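PDB 6PXA: chloramphenicol acetyltransferase from Aliivibrio fischeri, which probably transfers the acetyl group of acetyl-CoA to the 3-hydroxyl of chloramphenicol, inactivating the antibiotic, and also binds taurocholic acid. Local coordinates for residues L71-F76 against A83-A88; P160-V163 against V169-K172. All coordinates share one frame; numbering follows the deposited sequence.

Contact 1: residues L71-F76 against A83-A88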
loop_
_atom_site.group_PDB
_atom_site.type_symbol
_atom_site.label_atom_id
_atom_site.label_comp_id
_atom_site.label_asym_id
_atom_site.label_seq_id
_atom_site.Cartn_x
_atom_site.Cartn_y
_atom_site.Cartn_z
ATOM N N LEU B 71 12.522 2.785 18.418
ATOM C CA LEU B 71 12.556 1.741 17.396
ATOM C C LEU B 71 13.875 0.980 17.548
ATOM O O LEU B 71 14.952 1.550 17.363
ATOM C CB LEU B 71 12.417 2.342 15.995
ATOM C CG LEU B 71 12.767 1.370 14.860
ATOM C CD1 LEU B 71 11.797 0.200 14.839
ATOM C CD2 LEU B 71 12.837 2.065 13.505
ATOM N N ARG B 72 13.798 -0.303 17.889
ATOM C CA ARG B 72 14.991 -1.107 18.109
ATOM C C ARG B 72 15.003 -2.256 17.107
ATOM O O ARG B 72 14.039 -3.027 17.028
ATOM C CB ARG B 72 15.044 -1.629 19.547
ATOM C CG ARG B 72 14.743 -0.597 20.606
ATOM C CD ARG B 72 15.125 -1.176 21.987
ATOM N NE ARG B 72 14.040 -1.115 22.964
ATOM C CZ ARG B 72 13.790 -2.071 23.868
ATOM N NH1 ARG B 72 12.784 -1.937 24.723
ATOM N NH2 ARG B 72 14.529 -3.175 23.904
ATOM N N ILE B 73 16.088 -2.362 16.341
ATOM C CA ILE B 73 16.236 -3.372 15.298
ATOM C C ILE B 73 17.485 -4.191 15.600
ATOM O O ILE B 73 18.517 -3.647 16.022
ATOM C CB ILE B 73 16.313 -2.723 13.901
ATOM C CG1 ILE B 73 14.975 -2.060 13.551
ATOM C CG2 ILE B 73 16.685 -3.751 12.858
ATOM C CD1 ILE B 73 15.034 -1.103 12.356
ATOM N N GLY B 74 17.363 -5.506 15.442
ATOM C CA GLY B 74 18.414 -6.426 15.798
ATOM C C GLY B 74 19.493 -6.492 14.744
ATOM O O GLY B 74 19.681 -5.577 13.938
ATOM N N LYS B 75 20.250 -7.581 14.801
ATOM C CA LYS B 75 21.331 -7.856 13.875
ATOM C C LYS B 75 20.827 -8.704 12.716
ATOM O O LYS B 75 19.876 -9.479 12.858
ATOM C CB LYS B 75 22.463 -8.597 14.580
ATOM C CG LYS B 75 23.026 -7.867 15.790
ATOM C CD LYS B 75 23.916 -8.795 16.594
ATOM C CE LYS B 75 24.496 -8.120 17.797
ATOM N NZ LYS B 75 25.429 -9.053 18.524
ATOM N N PHE B 76 21.484 -8.555 11.568
ATOM C CA PHE B 76 21.280 -9.455 10.441
ATOM C C PHE B 76 19.861 -9.372 9.892
ATOM O O PHE B 76 19.299 -10.377 9.437
ATOM C CB PHE B 76 21.619 -10.884 10.843
ATOM C CG PHE B 76 23.087 -11.100 11.095
ATOM C CD1 PHE B 76 23.997 -10.970 10.073
ATOM C CD2 PHE B 76 23.560 -11.404 12.363
ATOM C CE1 PHE B 76 25.363 -11.165 10.298
ATOM C CE2 PHE B 76 24.927 -11.607 12.588
ATOM C CZ PHE B 76 25.819 -11.479 11.556
ATOM N N ALA B 83 9.414 -0.533 3.206
ATOM C CA ALA B 83 8.962 -0.980 4.513
ATOM C C ALA B 83 8.869 0.217 5.465
ATOM O O ALA B 83 9.650 1.168 5.379
ATOM C CB ALA B 83 9.905 -2.057 5.055
ATOM N N THR B 84 7.853 0.214 6.315
ATOM C CA THR B 84 7.502 1.397 7.094
ATOM C C THR B 84 7.310 1.022 8.554
ATOM O O THR B 84 6.587 0.062 8.871
ATOM C CB THR B 84 6.227 2.059 6.543
ATOM O OG1 THR B 84 6.478 2.528 5.209
ATOM C CG2 THR B 84 5.841 3.248 7.401
ATOM N N PHE B 85 7.982 1.766 9.434
ATOM C CA PHE B 85 7.801 1.686 10.883
ATOM C C PHE B 85 7.028 2.915 11.347
ATOM O O PHE B 85 7.517 4.049 11.257
ATOM C CB PHE B 85 9.148 1.576 11.589
ATOM C CG PHE B 85 9.932 0.368 11.152
ATOM C CD1 PHE B 85 9.710 -0.866 11.748
ATOM C CD2 PHE B 85 10.850 0.461 10.118
ATOM C CE1 PHE B 85 10.414 -1.984 11.330
ATOM C CE2 PHE B 85 11.555 -0.651 9.686
ATOM C CZ PHE B 85 11.333 -1.883 10.311
ATOM N N MET B 86 5.820 2.696 11.828
ATOM C CA MET B 86 5.005 3.813 12.292
ATOM C C MET B 86 5.303 4.073 13.762
ATOM O O MET B 86 5.086 3.195 14.602
ATOM C CB MET B 86 3.527 3.519 12.077
ATOM C CG MET B 86 3.184 3.317 10.574
ATOM S SD MET B 86 3.236 4.775 9.558
ATOM C CE MET B 86 1.640 5.484 9.995
ATOM N N MET B 87 5.813 5.266 14.071
ATOM C CA MET B 87 6.141 5.581 15.448
ATOM C C MET B 87 5.101 6.564 15.970
ATOM O O MET B 87 4.082 6.803 15.313
ATOM C CB MET B 87 7.577 6.084 15.535
ATOM C CG MET B 87 8.634 5.069 14.996
ATOM S SD MET B 87 8.499 3.410 15.708
ATOM C CE MET B 87 9.140 3.710 17.382
ATOM N N ALA B 88 5.350 7.102 17.176
ATOM C CA ALA B 88 4.519 8.117 17.833
ATOM C C ALA B 88 3.162 7.587 18.286
ATOM O O ALA B 88 2.210 8.365 18.435
ATOM C CB ALA B 88 4.324 9.358 16.950
#
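Leu71 reaches Phe85 with both of its methyls, and the two side chains cross at about a right angle. CD1 comes to 3.9 Å from Phe85 CD1, while CD2 lies 4.1 Å from Phe85 CG; both methyls come obliquely to the same side of the ring, near its CG end. Having CG anti to the backbone N (chi1 166°) directs that fork at the ring. Farther out, the ring end is approached obliquely by Ile73, whose CD1 is 4.3 Å from Phe85 CZ. Met87 meets the other end of Leu71: its chain bends twice, at chi2 and chi3, and the folded-back methyl CE packs 3.8 Å from Leu71 CB and 3.7 Å from Leu71 N.

All four residues are buried. They belong to one turn of the left-handed parallel beta-helix built by hexapeptide transferases: strands 71-73 and 84-86 lie in different parallel sheets of the triangular prism, with strand 78-80 of the remaining sheet between them in sequence. Their apolar contact fills part of the prism's interior.

Neighbouring turns close the next shell. Leu71 and Met87 both touch Val47 and Thr122, and Phe85 rests on Val124 and Ile136. Strand 71-73 is held in its sheet by backbone hydrogen bonds to Glu26 and to Thr122 and Val124. Beyond the interior, Arg72 forms a salt bridge with Asp121, and Met86 packs on Ser132 of the third subunit.

Contact 2: residues P160-V163 against V169-K172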
loop_
_atom_site.group_PDB
_atom_site.type_symbol
_atom_site.label_atom_id
_atom_site.label_comp_id
_atom_site.label_asym_id
_atom_site.label_seq_id
_atom_site.Cartn_x
_atom_site.Cartn_y
_atom_site.Cartn_z
ATOM N N PRO B 160 8.760 -15.809 17.097
ATOM C CA PRO B 160 10.009 -16.118 16.390
ATOM C C PRO B 160 9.812 -17.150 15.290
ATOM O O PRO B 160 9.140 -18.170 15.477
ATOM C CB PRO B 160 10.915 -16.667 17.497
ATOM C CG PRO B 160 10.343 -16.167 18.758
ATOM C CD PRO B 160 8.877 -15.991 18.548
ATOM N N TYR B 161 10.451 -16.887 14.149
ATOM C CA TYR B 161 10.473 -17.784 12.991
ATOM C C TYR B 161 9.089 -17.996 12.388
ATOM O O TYR B 161 8.868 -18.978 11.658
ATOM C CB TYR B 161 11.131 -19.117 13.348
ATOM C CG TYR B 161 12.607 -18.934 13.582
ATOM C CD1 TYR B 161 13.501 -18.914 12.519
ATOM C CD2 TYR B 161 13.098 -18.724 14.861
ATOM C CE1 TYR B 161 14.851 -18.722 12.728
ATOM C CE2 TYR B 161 14.438 -18.524 15.085
ATOM C CZ TYR B 161 15.304 -18.519 14.019
ATOM O OH TYR B 161 16.627 -18.313 14.273
ATOM N N SER B 162 8.161 -17.086 12.688
ATOM C CA SER B 162 6.877 -17.030 12.008
ATOM C C SER B 162 6.998 -16.341 10.645
ATOM O O SER B 162 7.811 -15.426 10.448
ATOM C CB SER B 162 5.858 -16.280 12.881
ATOM O OG SER B 162 5.400 -17.092 13.949
ATOM N N VAL B 163 6.149 -16.762 9.705
ATOM C CA VAL B 163 5.947 -16.057 8.441
ATOM C C VAL B 163 4.556 -15.430 8.461
ATOM O O VAL B 163 3.553 -16.137 8.623
ATOM C CB VAL B 163 6.093 -17.006 7.241
ATOM C CG1 VAL B 163 5.997 -16.232 5.911
ATOM C CG2 VAL B 163 7.375 -17.790 7.350
ATOM N N VAL B 169 -1.665 -12.397 9.253
ATOM C CA VAL B 169 -1.937 -13.803 8.975
ATOM C C VAL B 169 -0.622 -14.566 9.062
ATOM O O VAL B 169 0.293 -14.346 8.262
ATOM C CB VAL B 169 -2.602 -14.013 7.606
ATOM C CG1 VAL B 169 -2.919 -15.493 7.446
ATOM C CG2 VAL B 169 -3.883 -13.179 7.512
ATOM N N VAL B 170 -0.527 -15.450 10.048
ATOM C CA VAL B 170 0.615 -16.341 10.198
ATOM C C VAL B 170 0.395 -17.531 9.263
ATOM O O VAL B 170 -0.490 -18.356 9.493
ATOM C CB VAL B 170 0.769 -16.798 11.653
ATOM C CG1 VAL B 170 2.049 -17.612 11.835
ATOM C CG2 VAL B 170 0.709 -15.594 12.591
ATOM N N VAL B 171 1.215 -17.648 8.224
ATOM C CA VAL B 171 0.972 -18.693 7.229
ATOM C C VAL B 171 1.785 -19.953 7.476
ATOM O O VAL B 171 1.412 -21.023 6.959
ATOM C CB VAL B 171 1.224 -18.189 5.792
ATOM C CG1 VAL B 171 0.425 -16.934 5.529
ATOM C CG2 VAL B 171 2.707 -17.946 5.565
ATOM N N LYS B 172 2.877 -19.868 8.231
ATOM C CA LYS B 172 3.675 -21.027 8.619
ATOM C C LYS B 172 4.749 -20.570 9.593
ATOM O O LYS B 172 4.980 -19.372 9.792
ATOM C CB LYS B 172 4.339 -21.710 7.430
ATOM C CG LYS B 172 5.255 -20.810 6.625
ATOM C CD LYS B 172 5.980 -21.614 5.549
ATOM C CE LYS B 172 6.816 -22.718 6.194
ATOM N NZ LYS B 172 7.859 -23.268 5.286
#
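The flat groups that meet are the peptides flanking Val163 and those of Val171 and Lys172. Val163 N gives its hydrogen to Lys172 O (2.9 Å), and Val163 O takes the N-H of Val171, whose N is 2.8 Å away. Both bonds are nearly straight. Val163 is thus gripped by two successive residues of the opposing strand, the pattern of a classic beta bulge in the hairpin of strands 162-165 and 169-173. Val171 has the backbone such a bulge needs at its first position, close to helical (phi -96°, psi -21°), whereas Lys172 is extended.

This hairpin ends the long sheet of the left-handed beta-helix: strand 162-165 runs parallel to 147-148, and 169-173 turns back as the antiparallel outermost strand. Val163 O has a second, weaker visitor, the CA-H of Val170, with CA at 3.3 Å.

The bulge brings both of its side chains against Val163. With CG1 of Val171 anti to the carbonyl carbon (chi1 -54°), its CG2 falls between the backbone N and the carbonyl carbon and meets Val163 CG1 at 3.7 Å, the two valines crossing at a slant. Lys172 lies alongside Val163 and points the same way, but only its base takes part, and the rest of the chain leads off from the contact. Ser162 OG lies 4.0 Å from Val170 CG1, a van der Waals contact.

Tyr161 turns its ring from the hairpin onto Ile180, Leu183 and Leu184 of helix 177-186, and its backbone is hydrogen-bonded to Asp144 and Arg174. At the base of the lysine, Lys172 CG lies 3.8 Å from Val163 CG2.

In the fold
Contact 1 sits near the middle of the chain, its centre about 2 Å from the chain's own, whereas contact 2 lies about 16 Å out, where the beta-helix ends in a hairpin. Their centres are 18 Å apart and their nearest atoms about 10 Å, so they do not touch; they follow one another along the chain, with further turns of the helix between them. Both lie away from the taurocholate pockets, though the side chain of Met87 in contact 1 is about 9 Å from a bound taurocholic acid. In segment 71-76, the Phe76 ring meets that of Tyr30 of one taurocholate pocket, planes about 5° apart, and meets Phe101 of the second subunit edge-to-face.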